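Long-range contact in 2-c-methyl-d-erythritol 2,4-cyclodiphosphate synthase (PDB 4C81), which probably converts 4-diphosphocytidyl-2-C-methyl-D-erythritol 2-phosphate into 2-C-methyl-D-erythritol 2,4-cyclodiphosphate, releasing CMP, in the apicoplast isoprenoid pathway: residues I64-I69 with I171-A175. The protein carries 1 engineered substitution. Coordinates in Å, arbitrary orientation, origin at the centre of the assembly. Numbering follows the deposited sequence.
With ZN (zinc ion), chain B; ZN (zinc ion), chain C.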
loop_
_atom_site.group_PDB
_atom_site.type_symbol
_atom_site.label_atom_id
_atom_site.label_comp_id
_atom_site.label_asym_id
_atom_site.label_seq_id
_atom_site.Cartn_x
_atom_site.Cartn_y
_atom_site.Cartn_z
ATOM N N ILE A 64 -3.997 -14.402 6.216
ATOM C CA ILE A 64 -3.466 -13.072 5.898
ATOM C C ILE A 64 -4.561 -12.029 5.657
ATOM O O ILE A 64 -4.361 -10.846 5.935
ATOM C CB ILE A 64 -2.481 -13.094 4.684
ATOM C CG1 ILE A 64 -3.125 -13.748 3.455
ATOM C CG2 ILE A 64 -1.171 -13.793 5.064
ATOM C CD1 ILE A 64 -2.286 -13.649 2.190
ATOM N N ILE A 65 -5.711 -12.459 5.140
ATOM C CA ILE A 65 -6.808 -11.532 4.859
ATOM C C ILE A 65 -7.426 -11.012 6.160
ATOM O O ILE A 65 -7.505 -9.798 6.382
ATOM C CB ILE A 65 -7.884 -12.175 3.953
ATOM C CG1 ILE A 65 -7.310 -12.443 2.557
ATOM C CG2 ILE A 65 -9.105 -11.285 3.847
ATOM C CD1 ILE A 65 -8.305 -13.073 1.598
ATOM N N TYR A 66 -7.860 -11.924 7.024
ATOM C CA TYR A 66 -8.436 -11.514 8.307
ATOM C C TYR A 66 -7.456 -10.711 9.157
ATOM O O TYR A 66 -7.841 -9.705 9.760
ATOM C CB TYR A 66 -8.948 -12.725 9.104
ATOM C CG TYR A 66 -10.317 -13.267 8.700
ATOM C CD1 TYR A 66 -11.124 -12.618 7.761
ATOM C CD2 TYR A 66 -10.821 -14.416 9.302
ATOM C CE1 TYR A 66 -12.373 -13.115 7.416
ATOM C CE2 TYR A 66 -12.073 -14.916 8.965
ATOM C CZ TYR A 66 -12.839 -14.264 8.023
ATOM O OH TYR A 66 -14.077 -14.757 7.690
ATOM N N HIS A 67 -6.198 -11.146 9.202
ATOM C CA HIS A 67 -5.188 -10.467 10.010
ATOM C C HIS A 67 -4.905 -9.061 9.474
ATOM O O HIS A 67 -4.853 -8.099 10.248
ATOM C CB HIS A 67 -3.890 -11.276 10.091
ATOM C CG HIS A 67 -4.065 -12.651 10.661
ATOM N ND1 HIS A 67 -3.063 -13.596 10.647
ATOM C CD2 HIS A 67 -5.136 -13.245 11.239
ATOM C CE1 HIS A 67 -3.506 -14.712 11.198
ATOM N NE2 HIS A 67 -4.760 -14.525 11.567
ATOM N N SER A 68 -4.738 -8.931 8.159
ATOM C CA SER A 68 -4.472 -7.616 7.569
ATOM C C SER A 68 -5.672 -6.676 7.714
ATOM O O SER A 68 -5.493 -5.482 7.935
ATOM C CB SER A 68 -4.062 -7.737 6.099
ATOM O OG SER A 68 -5.138 -8.159 5.294
ATOM N N ILE A 69 -6.886 -7.211 7.602
ATOM C CA ILE A 69 -8.095 -6.411 7.839
ATOM C C ILE A 69 -8.113 -5.861 9.272
ATOM O O ILE A 69 -8.357 -4.670 9.477
ATOM C CB ILE A 69 -9.385 -7.217 7.557
ATOM C CG1 ILE A 69 -9.570 -7.421 6.053
ATOM C CG2 ILE A 69 -10.611 -6.493 8.120
ATOM C CD1 ILE A 69 -10.592 -8.480 5.698
ATOM N N ILE A 171 2.682 -16.089 1.062
ATOM C CA ILE A 171 1.606 -15.277 0.484
ATOM C C ILE A 171 1.447 -14.015 1.328
ATOM O O ILE A 171 1.725 -14.027 2.531
ATOM C CB ILE A 171 0.262 -16.040 0.420
ATOM C CG1 ILE A 171 -0.139 -16.594 1.796
ATOM C CG2 ILE A 171 0.349 -17.179 -0.603
ATOM C CD1 ILE A 171 -1.522 -17.213 1.832
ATOM N N GLU A 172 1.009 -12.927 0.708
ATOM C CA GLU A 172 0.860 -11.676 1.450
ATOM C C GLU A 172 -0.394 -10.911 1.066
ATOM O O GLU A 172 -1.018 -11.170 0.030
ATOM C CB GLU A 172 2.126 -10.806 1.370
ATOM C CG GLU A 172 2.478 -10.205 0.024
ATOM C CD GLU A 172 3.789 -9.406 0.071
ATOM O OE1 GLU A 172 4.634 -9.683 0.953
ATOM O OE2 GLU A 172 3.967 -8.504 -0.775
ATOM N N CYS A 173 -0.791 -10.005 1.953
ATOM C CA CYS A 173 -2.038 -9.262 1.806
ATOM C C CYS A 173 -1.828 -7.817 2.233
ATOM O O CYS A 173 -1.178 -7.558 3.249
ATOM C CB CYS A 173 -3.144 -9.891 2.669
ATOM S SG CYS A 173 -4.787 -9.204 2.354
ATOM N N PHE A 174 -2.371 -6.892 1.442
ATOM C CA PHE A 174 -2.530 -5.495 1.826
ATOM C C PHE A 174 -4.015 -5.192 1.909
ATOM O O PHE A 174 -4.736 -5.374 0.939
ATOM C CB PHE A 174 -1.890 -4.565 0.792
ATOM C CG PHE A 174 -0.398 -4.611 0.784
ATOM C CD1 PHE A 174 0.270 -5.612 0.096
ATOM C CD2 PHE A 174 0.344 -3.662 1.471
ATOM C CE1 PHE A 174 1.661 -5.664 0.086
ATOM C CE2 PHE A 174 1.732 -3.707 1.461
ATOM C CZ PHE A 174 2.388 -4.709 0.773
ATOM N N ALA A 175 -4.469 -4.739 3.070
ATOM C CA ALA A 175 -5.865 -4.369 3.263
ATOM C C ALA A 175 -5.933 -2.864 3.478
ATOM O O ALA A 175 -5.233 -2.339 4.329
ATOM C CB ALA A 175 -6.448 -5.102 4.462
HETATM ZN ZN ZN B . -1.099 -13.242 10.134
HETATM ZN ZN ZN C . 6.958 -9.344 0.856
HETATM O O HOH W 1 -0.502 -12.179 11.487
#
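How a helix seats on a beta sheet and still offers a ligand to a metal is well illustrated here. Helix 64-69 runs at 35° to strand 171-175, the axes 7.5 Å apart, and every second strand residue turns its CA-to-CB bond toward the helix. Ile64 gives up most surface: its CD1 lies 3.7 Å from Ile171 CD1, while its CB sits 3.8 Å from Cys173 CB. Cys173 SG lies 4.0 Å from Ile65 CA. Ser68, one turn after Ile64, brings OG to 3.1 Å from Cys173 SG and 3.4 Å from Ala175 CB; the small Ala175 lets the backbones come close, Ile69 CA to Ala175 CA 5.5 Å. The strand's other face looks into the trimer: Phe174 meets Phe174 of both neighbouring subunits edge-to-face, and Glu172 OE1, hydrogen-bonded to Tyr14, binds a second zinc with His159 of a neighbouring subunit. Mainly apolar side-chain packing thus joins helix to sheet, while from another side of the helix His67 ND1 (2.1 Å) binds zinc with Asp15, His17 and a water.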